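PDB 5Y7Q: fanconi-associated nuclease 1 homolog from Pseudomonas aeruginosa, which belongs to the Fanconi-associated nuclease 1 family, combining FAN1-type HTH and SAP regions with a VRR-NUC domain in one chain modelled with bound nucleic acid. Local coordinates for residues L495-Q498 against A499-L503; L254-P257 against L258-L262. All blocks are in the same frame, centred on the assembly; numbering follows the deposited sequence.

Two helix ends, one a beginning and one a finish, are compared here within a single chain. From the N terminus, interaction 2 comes first: 254-257 makes the short turn between helix 236-253 and helix 258-264, and its contacts with 258-262 start the second helix beside helix 273-292. Interaction 1 follows much later, where 495-498 and 499-503 form the last turns of helix 493-502, set among helices 467-478 and 409-418 and strands 529-533 and 402-405 of the fold. Each contact is local and closes no long loop; they lie in series, neither nesting nor crossing. Their centres are about 53 Å apart on opposite sides of the chain's centre.

Interaction 1 of 2, residues L495-Q498 against A499-L503; sequences LLEQ and ALDCL
L496 and L500, one helical turn apart, meet on the buried side of the helix, with L496 CD1 4.3 Å from L500 CG. L496 swings its CG anti to the backbone N (chi1 -174°), whereas L500 holds its CG beside the backbone N. The two branched ends form one apolar ridge that packs on I471 of helix 467-478 and on L414 of helix 409-418. A499 adds its methyl to this tight side by touching L410. L495 and C502 reach F532 of strand 529-533, and Q498 packs on the same ring, bridging the tight and loose sides.

The framework is the i to i+4 ladder of an alpha-helix, here the last turns of helix 493-502 in the VRR-NUC region. A499 N bonds to L495 O at 2.9 Å and L500 N to L496 O. D501 N meets E497 O at 3.0 Å, and C502 N follows on Q498 O at 2.9 Å. L503 then leaves helical backbone angles, although its N still makes a weak bond to A499 O. Two carbonyls of this final turn are taken up by arginine side chains, L500 O by R468 and D501 O by R537.

Toward the partly exposed side, packing gives way to charge. The chain of E497 bends at chi2 (50°) and crosses L500 at a slant, OE1 coming 3.8 Å from L500 CD1, where the carboxylate is paired with R472 in a salt bridge. D501 comes round from the next turn, its OD2 4.3 Å from E497 OE1; R472 probably offsets some of the repulsion between these like charges. Q498, also partly exposed, has an extended chain beyond CG, and its OE1 accepts a hydrogen bond from H404 NE2 of strand 402-405.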
# COMPACT_ATOMS: atom_id res chain seq x y z
N LEU A 495 16.75 22.05 -7.04
CA LEU A 495 16.33 21.90 -5.65
C LEU A 495 17.32 21.04 -4.86
O LEU A 495 17.51 21.26 -3.65
CB LEU A 495 14.91 21.32 -5.57
CG LEU A 495 14.53 20.79 -4.19
CD1 LEU A 495 14.49 21.89 -3.14
CD2 LEU A 495 13.25 20.01 -4.22
N LEU A 496 17.98 20.09 -5.52
CA LEU A 496 19.02 19.31 -4.85
C LEU A 496 20.19 20.18 -4.44
O LEU A 496 20.68 20.09 -3.31
CB LEU A 496 19.51 18.19 -5.76
CG LEU A 496 20.50 17.26 -5.05
CD1 LEU A 496 19.82 16.66 -3.83
CD2 LEU A 496 21.00 16.18 -6.00
N GLU A 497 20.67 21.02 -5.35
CA GLU A 497 21.87 21.79 -5.07
C GLU A 497 21.60 22.83 -3.99
O GLU A 497 22.35 22.94 -3.01
CB GLU A 497 22.39 22.43 -6.37
CG GLU A 497 23.86 22.07 -6.74
CD GLU A 497 24.17 20.56 -6.72
OE1 GLU A 497 24.86 20.11 -5.78
OE2 GLU A 497 23.74 19.83 -7.64
N GLN A 498 20.49 23.56 -4.12
CA GLN A 498 20.10 24.49 -3.07
C GLN A 498 19.92 23.78 -1.73
O GLN A 498 20.41 24.25 -0.70
CB GLN A 498 18.83 25.25 -3.47
CG GLN A 498 19.02 26.02 -4.76
CD GLN A 498 17.79 26.79 -5.18
OE1 GLN A 498 16.68 26.44 -4.81
NE2 GLN A 498 18.00 27.85 -5.96
N ALA A 499 19.26 22.61 -1.73
CA ALA A 499 19.13 21.88 -0.47
C ALA A 499 20.50 21.51 0.10
O ALA A 499 20.74 21.68 1.30
CB ALA A 499 18.27 20.65 -0.68
N LEU A 500 21.42 21.08 -0.76
CA LEU A 500 22.71 20.61 -0.29
C LEU A 500 23.49 21.74 0.36
O LEU A 500 24.08 21.57 1.44
CB LEU A 500 23.52 20.03 -1.44
CG LEU A 500 23.15 18.61 -1.87
CD1 LEU A 500 24.29 18.04 -2.69
CD2 LEU A 500 22.87 17.71 -0.68
N ASP A 501 23.52 22.89 -0.29
CA ASP A 501 24.38 23.95 0.19
C ASP A 501 23.72 24.82 1.26
O ASP A 501 24.44 25.45 2.04
CB ASP A 501 24.89 24.76 -1.01
CG ASP A 501 25.86 23.93 -1.90
OD1 ASP A 501 27.08 23.87 -1.59
OD2 ASP A 501 25.40 23.32 -2.91
N CYS A 502 22.39 24.84 1.35
CA CYS A 502 21.71 25.63 2.37
C CYS A 502 21.31 24.87 3.63
O CYS A 502 20.98 25.50 4.63
CB CYS A 502 20.44 26.28 1.80
SG CYS A 502 20.71 27.55 0.56
N LEU A 503 21.34 23.54 3.63
CA LEU A 503 20.85 22.81 4.80
C LEU A 503 22.02 22.38 5.67
O LEU A 503 22.93 21.69 5.18
CB LEU A 503 20.04 21.59 4.39
CG LEU A 503 18.64 21.84 3.81
CD1 LEU A 503 17.98 20.55 3.35
CD2 LEU A 503 17.76 22.54 4.83

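Interaction 2 of 2, residues L254-P257 against L258-L262; sequences LGEP and LEELL
P257, at the N-cap position, meets E260 and L261 through its carbonyl oxygen. Two backbone bonds fan in on that one acceptor: L261 N approaches P257 O at 3.4 Å with an almost straight N-H...O angle of 170°, and E260 N does so at 3.4 Å but is sharply bent. Both are weak, whereas L262 N to L258 O, at 2.8 Å, is an ordinary helical bond.

Charge supplies the second kind of interaction. E256 has its CG anti to the backbone N (chi1 -164°) and a bend at chi2, which together set its carboxylate beside that of E260; the side chains cross at about a right angle, with the carboxylate planes 76° apart. The like charges are close, though their exact spacing is doubtful at this resolution. A salt bridge from E256 OE2 to R251 probably relieves the repulsion, and E260, in the first helical turn, is placed where the helix end would tend to favour negative charge.

Van der Waals contacts are the third kind. L261, pointing toward the turn, puts its CG 4.2 Å from E256 CB and its CD1 3.6 Å from E256 O. P257 and E260 cross at a slant, P257 CG being 4.1 Å from E260 CG.

G255 ends the preceding helix in a Schellman motif, its positive phi turning the chain toward the new one. Helix 258-264 begins against the end of helix 236-253, where L258 and L261 touch F252, and with L262 they rest on F286 of helix 273-292.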
# COMPACT_ATOMS: atom_id res chain seq x y z
N LEU A 254 -16.76 -7.73 1.29
CA LEU A 254 -18.03 -8.04 0.64
C LEU A 254 -19.25 -7.91 1.56
O LEU A 254 -20.36 -8.20 1.12
CB LEU A 254 -18.02 -9.46 0.05
CG LEU A 254 -17.21 -9.69 -1.23
CD1 LEU A 254 -17.66 -10.99 -1.90
CD2 LEU A 254 -17.31 -8.50 -2.19
N GLY A 255 -19.07 -7.49 2.82
CA GLY A 255 -20.21 -7.30 3.70
C GLY A 255 -20.56 -8.46 4.60
O GLY A 255 -21.72 -8.55 5.05
N GLU A 256 -19.62 -9.35 4.89
CA GLU A 256 -19.84 -10.50 5.76
C GLU A 256 -19.88 -10.07 7.22
O GLU A 256 -19.08 -9.23 7.65
CB GLU A 256 -18.72 -11.54 5.53
CG GLU A 256 -19.00 -12.94 6.08
CD GLU A 256 -18.32 -14.04 5.26
OE1 GLU A 256 -18.31 -13.96 4.01
OE2 GLU A 256 -17.79 -15.00 5.89
N PRO A 257 -20.80 -10.61 8.02
CA PRO A 257 -20.89 -10.21 9.43
C PRO A 257 -19.67 -10.64 10.22
O PRO A 257 -19.19 -11.77 10.08
CB PRO A 257 -22.15 -10.92 9.92
CG PRO A 257 -22.27 -12.12 9.01
CD PRO A 257 -21.80 -11.63 7.67
N LEU A 258 -19.18 -9.75 11.07
CA LEU A 258 -17.97 -10.08 11.81
C LEU A 258 -18.12 -11.30 12.70
O LEU A 258 -17.10 -11.79 13.18
CB LEU A 258 -17.53 -8.92 12.68
CG LEU A 258 -17.16 -7.64 11.96
CD1 LEU A 258 -16.96 -6.61 13.01
CD2 LEU A 258 -15.90 -7.82 11.13
N GLU A 259 -19.34 -11.79 12.96
CA GLU A 259 -19.48 -12.91 13.88
C GLU A 259 -18.72 -14.13 13.36
O GLU A 259 -17.84 -14.68 14.04
CB GLU A 259 -20.96 -13.23 14.12
CG GLU A 259 -21.20 -14.43 15.06
CD GLU A 259 -22.69 -14.74 15.31
OE1 GLU A 259 -23.30 -14.09 16.19
OE2 GLU A 259 -23.25 -15.64 14.64
N GLU A 260 -19.02 -14.53 12.13
CA GLU A 260 -18.32 -15.67 11.54
C GLU A 260 -16.93 -15.29 11.05
O GLU A 260 -16.03 -16.15 11.03
CB GLU A 260 -19.16 -16.29 10.42
CG GLU A 260 -19.66 -15.32 9.35
CD GLU A 260 -20.66 -15.95 8.36
OE1 GLU A 260 -21.85 -16.12 8.73
OE2 GLU A 260 -20.26 -16.28 7.22
N LEU A 261 -16.72 -14.03 10.68
CA LEU A 261 -15.38 -13.57 10.36
C LEU A 261 -14.43 -13.81 11.53
O LEU A 261 -13.37 -14.42 11.37
CB LEU A 261 -15.39 -12.09 9.99
CG LEU A 261 -15.84 -11.74 8.58
CD1 LEU A 261 -15.67 -10.26 8.34
CD2 LEU A 261 -15.06 -12.55 7.56
N LEU A 262 -14.83 -13.36 12.73
CA LEU A 262 -14.00 -13.49 13.92
C LEU A 262 -13.86 -14.94 14.35
O LEU A 262 -12.78 -15.35 14.78
CB LEU A 262 -14.57 -12.67 15.08
CG LEU A 262 -14.57 -11.16 14.94
CD1 LEU A 262 -15.38 -10.56 16.08
CD2 LEU A 262 -13.12 -10.63 14.89